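Local coordinates for protein quinone reductase (Klebsiella pneumoniae subsp. pneumoniae, PDB 4GI5) that binds flavin-adenine dinucleotide in a flavodoxin-like fold and probably reduces quinones with electrons from NAD(P)H, at residues G177-Y182 / V215-D220; L211-F216 / E245-R250. One frame throughout, in Å; residues are numbered along the deposited sequence.

Contact 1. Residues G177-Y182 / V215-D220; sequences GWAEHY and VFYRTD. With FAD (flavin-adenine dinucleotide), chain H.
Trp-178 and Arg-218 meet where two loops at the C-terminal ends of the strands of a flavodoxin-like parallel sheet, one after strand 168-174 and one after strand 209-216, close round the flavin. Polar contacts first: Arg-218 N donates to Gly-177 O over 2.9 Å, moderately bent at 158° and from above the carbonyl plane. The opposite end of the same glycine faces the cofactor, Gly-177 N giving FAD O2 a 2.8 Å hydrogen bond; Tyr-182 OH donates to that oxygen as well, at the edge of its ring, so two donors grip the flavin carbonyl. Asp-220 OD1 accepts a hydrogen bond from the ribityl hydroxyl FAD O3' at 2.5 Å, and Thr-219 OG1 is hydrogen-bonded to FAD O4'.

The remaining contacts involve ring faces. Ala-179 CA sits over one face of Tyr-217, a CH-pi contact of 3.7 Å to the ring centroid, while Tyr-182 meets that ring obliquely. The guanidinium of Arg-218 lies flat on the Trp-178 indole, planes at 15°, an off-centre cation-pi contact. Arg-218 CD already lies over the five-membered ring, and the bend at chi3 (67°) turns NE along the indole, 3.4 Å from Trp-178 NE1 (two donors, no hydrogen bond). His-181 NE2 lies over the other indole face, 3.3 Å above its plane.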
ATOM      1  N   GLY B 177       2.988  -6.066  15.258  1.00 17.68           N
ATOM      2  CA  GLY B 177       4.395  -6.392  15.531  1.00 14.72           C
ATOM      3  C   GLY B 177       4.979  -5.492  16.641  1.00 15.92           C
ATOM      4  O   GLY B 177       4.455  -4.403  17.017  1.00 16.67           O
ATOM      5  N   TRP B 178       6.154  -5.910  17.140  1.00 16.50           N
ATOM      6  CA  TRP B 178       6.843  -5.131  18.158  1.00 16.75           C
ATOM      7  C   TRP B 178       7.558  -3.936  17.575  1.00 16.19           C
ATOM      8  O   TRP B 178       8.000  -3.926  16.392  1.00 15.07           O
ATOM      9  CB  TRP B 178       7.879  -6.050  18.811  1.00 17.54           C
ATOM     10  CG  TRP B 178       7.396  -7.255  19.420  1.00 20.38           C
ATOM     11  CD1 TRP B 178       6.153  -7.796  19.430  1.00 21.68           C
ATOM     12  CD2 TRP B 178       8.199  -8.067  20.306  1.00 21.23           C
ATOM     13  NE1 TRP B 178       6.151  -8.926  20.209  1.00 22.20           N
ATOM     14  CE2 TRP B 178       7.406  -9.099  20.744  1.00 22.00           C
ATOM     15  CE3 TRP B 178       9.517  -7.985  20.719  1.00 22.66           C
ATOM     16  CZ2 TRP B 178       7.895 -10.112  21.598  1.00 27.45           C
ATOM     17  CZ3 TRP B 178      10.016  -8.991  21.554  1.00 26.03           C
ATOM     18  CH2 TRP B 178       9.187 -10.002  22.001  1.00 23.01           C
ATOM     19  N   ALA B 179       7.832  -2.917  18.381  1.00 16.41           N
ATOM     20  CA  ALA B 179       8.530  -1.772  17.933  1.00 17.37           C
ATOM     21  C   ALA B 179       9.925  -2.196  17.351  1.00 16.00           C
ATOM     22  O   ALA B 179      10.417  -1.638  16.367  1.00 18.45           O
ATOM     23  CB  ALA B 179       8.731  -0.751  19.089  1.00 19.15           C
ATOM     24  N   GLU B 180      10.549  -3.169  18.023  1.00 17.13           N
ATOM     25  CA  GLU B 180      11.933  -3.568  17.593  1.00 17.73           C
ATOM     26  C   GLU B 180      11.905  -4.178  16.169  1.00 17.89           C
ATOM     27  O   GLU B 180      12.880  -4.089  15.448  1.00 15.56           O
ATOM     28  CB  GLU B 180      12.511  -4.693  18.515  1.00 22.18           C
ATOM     29  CG  GLU B 180      12.827  -4.210  19.915  1.00 32.55           C
ATOM     30  CD  GLU B 180      11.600  -4.242  20.950  1.00 44.31           C
ATOM     31  OE1 GLU B 180      10.342  -4.079  20.649  1.00 24.95           O
ATOM     32  OE2 GLU B 180      11.915  -4.384  22.176  1.00 44.55           O
ATOM     33  N   HIS B 181      10.781  -4.779  15.822  1.00 16.30           N
ATOM     34  CA  HIS B 181      10.609  -5.395  14.519  1.00 15.16           C
ATOM     35  C   HIS B 181      10.544  -4.392  13.394  1.00 15.01           C
ATOM     36  O   HIS B 181      10.767  -4.765  12.249  1.00 14.50           O
ATOM     37  CB  HIS B 181       9.343  -6.262  14.498  1.00 13.81           C
ATOM     38  CG  HIS B 181       9.335  -7.340  15.501  1.00 16.96           C
ATOM     39  ND1 HIS B 181       8.192  -8.032  15.827  1.00 15.74           N
ATOM     40  CD2 HIS B 181      10.297  -7.773  16.360  1.00 15.18           C
ATOM     41  CE1 HIS B 181       8.471  -8.931  16.749  1.00 18.88           C
ATOM     42  NE2 HIS B 181       9.730  -8.755  17.130  1.00 16.16           N
ATOM     43  N   TYR B 182      10.347  -3.131  13.713  1.00 14.21           N
ATOM     44  CA  TYR B 182      10.290  -2.005  12.826  1.00 13.63           C
ATOM     45  C   TYR B 182      11.403  -0.991  13.049  1.00 14.48           C
ATOM     46  O   TYR B 182      11.327   0.126  12.596  1.00 14.61           O
ATOM     47  CB  TYR B 182       8.907  -1.308  12.905  1.00 14.35           C
ATOM     48  CG  TYR B 182       7.715  -2.084  12.457  1.00 12.48           C
ATOM     49  CD1 TYR B 182       7.408  -2.125  11.153  1.00 13.38           C
ATOM     50  CD2 TYR B 182       6.962  -2.848  13.317  1.00 12.45           C
ATOM     51  CE1 TYR B 182       6.309  -2.814  10.635  1.00 13.29           C
ATOM     52  CE2 TYR B 182       5.830  -3.477  12.859  1.00 12.40           C
ATOM     53  CZ  TYR B 182       5.520  -3.459  11.504  1.00 13.93           C
ATOM     54  OH  TYR B 182       4.426  -4.187  11.140  1.00 13.89           O
ATOM     55  N   VAL B 215       2.322   5.877  15.854  1.00 14.24           N
ATOM     56  CA  VAL B 215       2.278   4.437  15.674  1.00 13.70           C
ATOM     57  C   VAL B 215       2.366   3.681  17.000  1.00 14.57           C
ATOM     58  O   VAL B 215       3.277   3.905  17.827  1.00 14.33           O
ATOM     59  CB  VAL B 215       3.438   3.935  14.775  1.00 13.51           C
ATOM     60  CG1 VAL B 215       3.332   2.451  14.480  1.00 14.92           C
ATOM     61  CG2 VAL B 215       3.468   4.766  13.511  1.00 16.92           C
ATOM     62  N   PHE B 216       1.368   2.829  17.207  1.00 14.57           N
ATOM     63  CA  PHE B 216       1.314   1.953  18.336  1.00 15.55           C
ATOM     64  C   PHE B 216       1.694   0.517  17.956  1.00 15.44           C
ATOM     65  O   PHE B 216       1.255  -0.026  16.936  1.00 16.17           O
ATOM     66  CB  PHE B 216      -0.083   1.936  18.932  1.00 14.12           C
ATOM     67  CG  PHE B 216      -0.567   3.276  19.421  1.00 15.25           C
ATOM     68  CD1 PHE B 216       0.209   4.063  20.318  1.00 17.90           C
ATOM     69  CD2 PHE B 216      -1.698   3.836  18.928  1.00 16.57           C
ATOM     70  CE1 PHE B 216      -0.252   5.280  20.793  1.00 19.24           C
ATOM     71  CE2 PHE B 216      -2.150   5.097  19.441  1.00 17.45           C
ATOM     72  CZ  PHE B 216      -1.465   5.771  20.340  1.00 19.33           C
ATOM     73  N   TYR B 217       2.511  -0.143  18.808  1.00 14.36           N
ATOM     74  CA  TYR B 217       2.995  -1.482  18.537  1.00 14.29           C
ATOM     75  C   TYR B 217       2.428  -2.508  19.490  1.00 17.35           C
ATOM     76  O   TYR B 217       1.884  -2.138  20.579  1.00 17.26           O
ATOM     77  CB  TYR B 217       4.491  -1.487  18.647  1.00 14.91           C
ATOM     78  CG  TYR B 217       5.098  -0.578  17.657  1.00 14.44           C
ATOM     79  CD1 TYR B 217       5.317  -0.966  16.302  1.00 14.16           C
ATOM     80  CD2 TYR B 217       5.524   0.710  18.036  1.00 15.50           C
ATOM     81  CE1 TYR B 217       5.900  -0.081  15.465  1.00 13.28           C
ATOM     82  CE2 TYR B 217       6.124   1.555  17.119  1.00 18.77           C
ATOM     83  CZ  TYR B 217       6.256   1.099  15.787  1.00 16.38           C
ATOM     84  OH  TYR B 217       6.855   1.996  14.875  1.00 19.37           O
ATOM     85  N   ARG B 218       2.528  -3.776  19.152  1.00 15.12           N
ATOM     86  CA  ARG B 218       2.035  -4.874  19.965  1.00 18.13           C
ATOM     87  C   ARG B 218       0.604  -4.712  20.347  1.00 19.81           C
ATOM     88  O   ARG B 218       0.201  -4.975  21.462  1.00 23.28           O
ATOM     89  CB  ARG B 218       2.876  -5.066  21.254  1.00 25.18           C
ATOM     90  CG  ARG B 218       4.275  -5.316  20.995  1.00 30.93           C
ATOM     91  CD  ARG B 218       5.044  -5.874  22.284  1.00 35.67           C
ATOM     92  NE  ARG B 218       4.598  -7.211  22.696  1.00 40.96           N
ATOM     93  CZ  ARG B 218       5.359  -8.029  23.470  1.00 51.84           C
ATOM     94  NH1 ARG B 218       6.564  -7.632  23.918  1.00 44.89           N
ATOM     95  NH2 ARG B 218       4.941  -9.246  23.780  1.00 53.43           N
ATOM     96  N   THR B 219      -0.211  -4.287  19.413  1.00 16.95           N
ATOM     97  CA  THR B 219      -1.550  -3.879  19.743  1.00 16.99           C
ATOM     98  C   THR B 219      -2.527  -5.007  19.958  1.00 16.85           C
ATOM     99  O   THR B 219      -3.575  -4.731  20.573  1.00 18.39           O
ATOM    100  CB  THR B 219      -2.153  -2.922  18.746  1.00 15.87           C
ATOM    101  OG1 THR B 219      -2.162  -3.502  17.472  1.00 18.52           O
ATOM    102  CG2 THR B 219      -1.299  -1.638  18.805  1.00 18.42           C
ATOM    103  N   ASP B 220      -2.254  -6.212  19.466  1.00 18.79           N
ATOM    104  CA  ASP B 220      -3.183  -7.296  19.611  1.00 19.74           C
ATOM    105  C   ASP B 220      -3.358  -7.733  21.088  1.00 21.65           C
ATOM    106  O   ASP B 220      -4.371  -8.329  21.365  1.00 21.85           O
ATOM    107  CB  ASP B 220      -2.801  -8.515  18.737  1.00 21.83           C
ATOM    108  CG  ASP B 220      -2.803  -8.167  17.182  1.00 29.60           C
ATOM    109  OD1 ASP B 220      -3.832  -7.736  16.727  1.00 23.18           O
ATOM    110  OD2 ASP B 220      -1.799  -8.465  16.455  1.00 31.63           O
TER
HETATM  111  PA  FAD H 301      -8.744  -5.348  18.069  1.00 16.39           P
HETATM  112  O1A FAD H 301     -10.095  -4.769  17.975  1.00 17.84           O
HETATM  113  O2A FAD H 301      -8.380  -6.698  17.663  1.00 16.72           O
HETATM  114  O5B FAD H 301      -8.219  -5.242  19.616  1.00 15.27           O
HETATM  115  C5B FAD H 301      -6.865  -5.457  20.062  1.00 15.90           C
HETATM  116  C4B FAD H 301      -6.865  -5.565  21.552  1.00 15.78           C
HETATM  117  O4B FAD H 301      -7.106  -4.281  22.083  1.00 17.51           O
HETATM  118  C3B FAD H 301      -7.863  -6.565  22.082  1.00 21.19           C
HETATM  119  O3B FAD H 301      -7.142  -7.348  23.022  1.00 22.56           O
HETATM  120  C2B FAD H 301      -8.820  -5.629  22.761  1.00 21.19           C
HETATM  121  O2B FAD H 301      -9.581  -6.250  23.829  1.00 23.06           O
HETATM  122  C1B FAD H 301      -8.034  -4.453  23.235  1.00 19.70           C
HETATM  123  N9A FAD H 301      -8.916  -3.269  23.427  1.00 20.39           N
HETATM  124  C8A FAD H 301     -10.024  -2.775  22.652  1.00 18.31           C
HETATM  125  N7A FAD H 301     -10.569  -1.705  23.185  1.00 26.92           N
HETATM  126  C5A FAD H 301      -9.875  -1.622  24.356  1.00 20.92           C
HETATM  127  C6A FAD H 301      -9.970  -0.783  25.551  1.00 28.41           C
HETATM  128  N6A FAD H 301     -10.853   0.152  25.432  1.00 22.41           N
HETATM  129  N1A FAD H 301      -9.104  -0.924  26.614  1.00 28.60           N
HETATM  130  C2A FAD H 301      -8.170  -1.868  26.579  1.00 28.44           C
HETATM  131  N3A FAD H 301      -8.061  -2.726  25.493  1.00 22.23           N
HETATM  132  C4A FAD H 301      -8.849  -2.548  24.493  1.00 22.29           C
HETATM  133  N1  FAD H 301       0.513  -6.127  12.103  1.00 13.50           N
HETATM  134  C2  FAD H 301       1.715  -5.653  11.711  1.00 14.89           C
HETATM  135  O2  FAD H 301       2.597  -5.229  12.574  1.00 14.76           O
HETATM  136  N3  FAD H 301       2.065  -5.599  10.376  1.00 12.62           N
HETATM  137  C4  FAD H 301       1.285  -6.127   9.415  1.00 12.93           C
HETATM  138  O4  FAD H 301       1.564  -6.001   8.215  1.00 13.54           O
HETATM  139  C4X FAD H 301       0.015  -6.667   9.821  1.00 13.08           C
HETATM  140  N5  FAD H 301      -0.849  -7.149   8.879  1.00 14.11           N
HETATM  141  C5X FAD H 301      -2.148  -7.570   9.270  1.00 13.75           C
HETATM  142  C6  FAD H 301      -3.020  -7.948   8.365  1.00 13.19           C
HETATM  143  C7  FAD H 301      -4.336  -8.257   8.703  1.00 15.20           C
HETATM  144  C7M FAD H 301      -5.312  -8.667   7.662  1.00 17.91           C
HETATM  145  C8  FAD H 301      -4.713  -8.257  10.067  1.00 12.97           C
HETATM  146  C8M FAD H 301      -6.111  -8.663  10.449  1.00 15.35           C
HETATM  147  C9  FAD H 301      -3.822  -7.894  11.027  1.00 13.42           C
HETATM  148  C9A FAD H 301      -2.505  -7.507  10.648  1.00 12.52           C
HETATM  149  N10 FAD H 301      -1.611  -6.997  11.565  1.00 12.94           N
HETATM  150  C10 FAD H 301      -0.349  -6.555  11.190  1.00 11.98           C
HETATM  151  C1' FAD H 301      -1.958  -6.841  12.984  1.00 13.10           C
HETATM  152  C2' FAD H 301      -2.805  -5.569  13.057  1.00 12.75           C
HETATM  153  O2' FAD H 301      -2.124  -4.339  12.793  1.00 13.05           O
HETATM  154  C3' FAD H 301      -3.484  -5.440  14.460  1.00 14.10           C
HETATM  155  O3' FAD H 301      -4.363  -6.593  14.513  1.00 14.79           O
HETATM  156  C4' FAD H 301      -4.346  -4.183  14.628  1.00 13.68           C
HETATM  157  O4' FAD H 301      -3.510  -3.075  14.730  1.00 15.06           O
HETATM  158  C5' FAD H 301      -5.126  -4.253  15.968  1.00 13.79           C
HETATM  159  O5' FAD H 301      -6.018  -3.186  16.006  1.00 14.16           O
HETATM  160  P   FAD H 301      -7.620  -3.555  16.036  1.00 15.10           P
HETATM  161  O1P FAD H 301      -8.346  -2.272  16.151  1.00 14.42           O
HETATM  162  O2P FAD H 301      -8.037  -4.448  14.956  1.00 14.25           O
HETATM  163  O3P FAD H 301      -7.612  -4.334  17.451  1.00 15.18           O

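Contact 2. Residues L211-F216 / E245-R250; sequences LPPLVF and EPIPFR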
ATOM      1  N   LEU B 211       2.855  15.549   9.449  1.00 16.89           N
ATOM      2  CA  LEU B 211       3.390  15.399  10.776  1.00 17.41           C
ATOM      3  C   LEU B 211       3.945  14.017  10.986  1.00 18.09           C
ATOM      4  O   LEU B 211       3.479  13.051  10.351  1.00 17.61           O
ATOM      5  CB  LEU B 211       2.299  15.700  11.788  1.00 19.34           C
ATOM      6  CG  LEU B 211       1.549  16.993  11.591  1.00 21.97           C
ATOM      7  CD1 LEU B 211       0.618  17.157  12.736  1.00 25.94           C
ATOM      8  CD2 LEU B 211       2.518  18.120  11.606  1.00 27.93           C
ATOM      9  N   PRO B 212       4.884  13.826  11.931  1.00 16.95           N
ATOM     10  CA  PRO B 212       5.331  12.476  12.297  1.00 18.02           C
ATOM     11  C   PRO B 212       4.177  11.596  12.679  1.00 15.97           C
ATOM     12  O   PRO B 212       3.216  12.108  13.290  1.00 16.82           O
ATOM     13  CB  PRO B 212       6.250  12.711  13.521  1.00 20.13           C
ATOM     14  CG  PRO B 212       6.759  14.092  13.286  1.00 22.13           C
ATOM     15  CD  PRO B 212       5.586  14.863  12.759  1.00 20.02           C
ATOM     16  N   PRO B 213       4.174  10.361  12.221  1.00 15.44           N
ATOM     17  CA  PRO B 213       3.031   9.488  12.506  1.00 15.13           C
ATOM     18  C   PRO B 213       2.959   9.098  13.971  1.00 15.59           C
ATOM     19  O   PRO B 213       4.001   9.075  14.625  1.00 16.73           O
ATOM     20  CB  PRO B 213       3.331   8.282  11.632  1.00 15.68           C
ATOM     21  CG  PRO B 213       4.836   8.228  11.526  1.00 15.34           C
ATOM     22  CD  PRO B 213       5.220   9.658  11.479  1.00 15.53           C
ATOM     23  N   LEU B 214       1.770   8.743  14.419  1.00 15.89           N
ATOM     24  CA  LEU B 214       1.579   8.144  15.722  1.00 16.39           C
ATOM     25  C   LEU B 214       1.350   6.644  15.495  1.00 15.79           C
ATOM     26  O   LEU B 214       0.372   6.276  14.846  1.00 15.56           O
ATOM     27  CB  LEU B 214       0.335   8.740  16.333  1.00 15.34           C
ATOM     28  CG  LEU B 214      -0.034   8.140  17.680  1.00 16.99           C
ATOM     29  CD1 LEU B 214       1.094   8.225  18.696  1.00 18.27           C
ATOM     30  CD2 LEU B 214      -1.259   8.846  18.202  1.00 18.54           C
ATOM     31  N   VAL B 215       2.322   5.877  15.854  1.00 14.24           N
ATOM     32  CA  VAL B 215       2.278   4.437  15.674  1.00 13.70           C
ATOM     33  C   VAL B 215       2.366   3.681  17.000  1.00 14.57           C
ATOM     34  O   VAL B 215       3.277   3.905  17.827  1.00 14.33           O
ATOM     35  CB  VAL B 215       3.438   3.935  14.775  1.00 13.51           C
ATOM     36  CG1 VAL B 215       3.332   2.451  14.480  1.00 14.92           C
ATOM     37  CG2 VAL B 215       3.468   4.766  13.511  1.00 16.92           C
ATOM     38  N   PHE B 216       1.368   2.829  17.207  1.00 14.57           N
ATOM     39  CA  PHE B 216       1.314   1.953  18.336  1.00 15.55           C
ATOM     40  C   PHE B 216       1.694   0.517  17.956  1.00 15.44           C
ATOM     41  O   PHE B 216       1.255  -0.026  16.936  1.00 16.17           O
ATOM     42  CB  PHE B 216      -0.083   1.936  18.932  1.00 14.12           C
ATOM     43  CG  PHE B 216      -0.567   3.276  19.421  1.00 15.25           C
ATOM     44  CD1 PHE B 216       0.209   4.063  20.318  1.00 17.90           C
ATOM     45  CD2 PHE B 216      -1.698   3.836  18.928  1.00 16.57           C
ATOM     46  CE1 PHE B 216      -0.252   5.280  20.793  1.00 19.24           C
ATOM     47  CE2 PHE B 216      -2.150   5.097  19.441  1.00 17.45           C
ATOM     48  CZ  PHE B 216      -1.465   5.771  20.340  1.00 19.33           C
ATOM     49  N   GLU B 245       6.598  19.994  14.576  1.00 22.32           N
ATOM     50  CA  GLU B 245       7.332  20.297  13.338  1.00 24.66           C
ATOM     51  C   GLU B 245       6.954  19.162  12.301  1.00 20.25           C
ATOM     52  O   GLU B 245       7.116  18.028  12.633  1.00 20.29           O
ATOM     53  CB  GLU B 245       8.822  20.159  13.597  1.00 28.86           C
ATOM     54  CG  GLU B 245       9.686  20.631  12.487  1.00 43.01           C
ATOM     55  CD  GLU B 245       9.574  22.152  12.364  1.00 55.44           C
ATOM     56  OE1 GLU B 245       9.312  22.807  13.421  1.00 59.27           O
ATOM     57  OE2 GLU B 245       9.719  22.661  11.224  1.00 54.53           O
ATOM     58  N   PRO B 246       6.591  19.566  11.097  1.00 21.57           N
ATOM     59  CA  PRO B 246       6.433  18.531  10.029  1.00 20.89           C
ATOM     60  C   PRO B 246       7.637  17.817   9.656  1.00 21.82           C
ATOM     61  O   PRO B 246       8.750  18.269   9.824  1.00 21.78           O
ATOM     62  CB  PRO B 246       5.897  19.301   8.845  1.00 22.07           C
ATOM     63  CG  PRO B 246       5.386  20.608   9.413  1.00 29.71           C
ATOM     64  CD  PRO B 246       6.285  20.896  10.610  1.00 23.83           C
ATOM     65  N   ILE B 247       7.461  16.620   9.080  1.00 16.93           N
ATOM     66  CA  ILE B 247       8.583  15.894   8.488  1.00 16.97           C
ATOM     67  C   ILE B 247       9.167  16.809   7.385  1.00 15.76           C
ATOM     68  O   ILE B 247       8.426  17.304   6.506  1.00 16.29           O
ATOM     69  CB  ILE B 247       8.073  14.569   7.841  1.00 15.43           C
ATOM     70  CG1 ILE B 247       7.434  13.689   8.910  1.00 17.34           C
ATOM     71  CG2 ILE B 247       9.164  13.819   7.110  1.00 17.82           C
ATOM     72  CD1 ILE B 247       6.694  12.435   8.348  1.00 17.76           C
ATOM     73  N   PRO B 248      10.509  16.945   7.348  1.00 16.93           N
ATOM     74  CA  PRO B 248      11.098  18.016   6.485  1.00 18.65           C
ATOM     75  C   PRO B 248      11.400  17.419   5.039  1.00 18.30           C
ATOM     76  O   PRO B 248      12.541  17.339   4.556  1.00 18.41           O
ATOM     77  CB  PRO B 248      12.412  18.380   7.255  1.00 17.12           C
ATOM     78  CG  PRO B 248      12.850  17.102   7.831  1.00 20.16           C
ATOM     79  CD  PRO B 248      11.512  16.487   8.354  1.00 20.30           C
ATOM     80  N   PHE B 249      10.346  16.914   4.402  1.00 16.37           N
ATOM     81  CA  PHE B 249      10.480  16.412   3.081  1.00 16.30           C
ATOM     82  C   PHE B 249      10.893  17.577   2.131  1.00 16.13           C
ATOM     83  O   PHE B 249      10.397  18.721   2.265  1.00 16.47           O
ATOM     84  CB  PHE B 249       9.172  15.816   2.567  1.00 16.72           C
ATOM     85  CG  PHE B 249       8.774  14.520   3.241  1.00 14.96           C
ATOM     86  CD1 PHE B 249       9.613  13.414   3.203  1.00 14.80           C
ATOM     87  CD2 PHE B 249       7.501  14.364   3.674  1.00 14.44           C
ATOM     88  CE1 PHE B 249       9.211  12.178   3.737  1.00 17.06           C
ATOM     89  CE2 PHE B 249       7.098  13.108   4.200  1.00 15.34           C
ATOM     90  CZ  PHE B 249       7.914  12.069   4.196  1.00 16.36           C
ATOM     91  N   ARG B 250      11.667  17.247   1.116  1.00 16.17           N
ATOM     92  CA  ARG B 250      12.206  18.234   0.176  1.00 17.23           C
ATOM     93  C   ARG B 250      11.171  18.572  -0.892  1.00 16.85           C
ATOM     94  O   ARG B 250      10.570  17.646  -1.526  1.00 15.50           O
ATOM     95  CB  ARG B 250      13.481  17.763  -0.462  1.00 15.87           C
ATOM     96  CG  ARG B 250      14.653  17.574   0.457  1.00 18.65           C
ATOM     97  CD  ARG B 250      15.829  17.154  -0.348  1.00 21.56           C
ATOM     98  NE  ARG B 250      16.959  16.748   0.456  1.00 21.31           N
ATOM     99  CZ  ARG B 250      17.824  17.608   0.978  1.00 28.01           C
ATOM    100  NH1 ARG B 250      17.662  18.918   0.773  1.00 26.98           N
ATOM    101  NH2 ARG B 250      18.839  17.129   1.621  1.00 30.42           N
TER
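Ile-247 packs against the backbone joining Leu-211 to Pro-212, in a contact with no hydrogen bond between 211-216 and 245-250. Its CB bears two branches that part company. CG2 goes to its own segment, 3.5 Å above the plane of the Phe-249 ring and over its centre. CG1 stands beside the backbone N (chi1 -61°), a setting that sends this branch across to the other segment, where it lies 4.0 Å from Pro-212 N. With chi2 extended at 171°, CD1 carries on to Leu-211 O, 3.8 Å away, and more loosely to Pro-213 CD at 4.4 Å. The methylene and methyl thus rest mainly on the Leu-211 to Pro-212 peptide, with the rings of Pro-212 and Pro-213 at its margins.

Two further touches flank this branch: Pro-212 CD comes 3.5 Å from Glu-245 O, the closest approach here, and Leu-211 CD2 lies 4.2 Å from Pro-246 CA. Separations of this size and a buried area of 203 Å² describe light van der Waals packing.

Leu-211 and Pro-212 lie in the interrupted part of 209-216, an outermost strand of the sheet, which is hydrogen-bonded to strand 168-174, Leu-211 with Ala-169 through the backbone. Leu-211 also touches Arg-237 of helix 224-239, whose NH2 donates to Pro-212 O. Gln-199 of helix 196-204 meets both Pro-213 and Ile-247, while Pro-246 touches Arg-168 of strand 168-174.

In the fold
Both contacts are surface contacts and both draw on strand 209-216; they share Val-215 and Phe-216, which touch across neither, and their centres lie about 18 Å apart. Contact 2 takes the strand's beginning and is the nearer to the middle of the chain, its centre about 11 Å from that of the chain, against about 20 Å for contact 1. Chemistry follows position: at the C-terminal end of the strand, where the FAD site of this fold lies, contact 1 combines hydrogen bonds, CH-pi and oblique ring contacts and a stacked guanidinium over 330 Å², and the second subunit also reaches it. Contact 2 joins the strand to a later loop by apolar packing over 203 Å², without touching the other subunit.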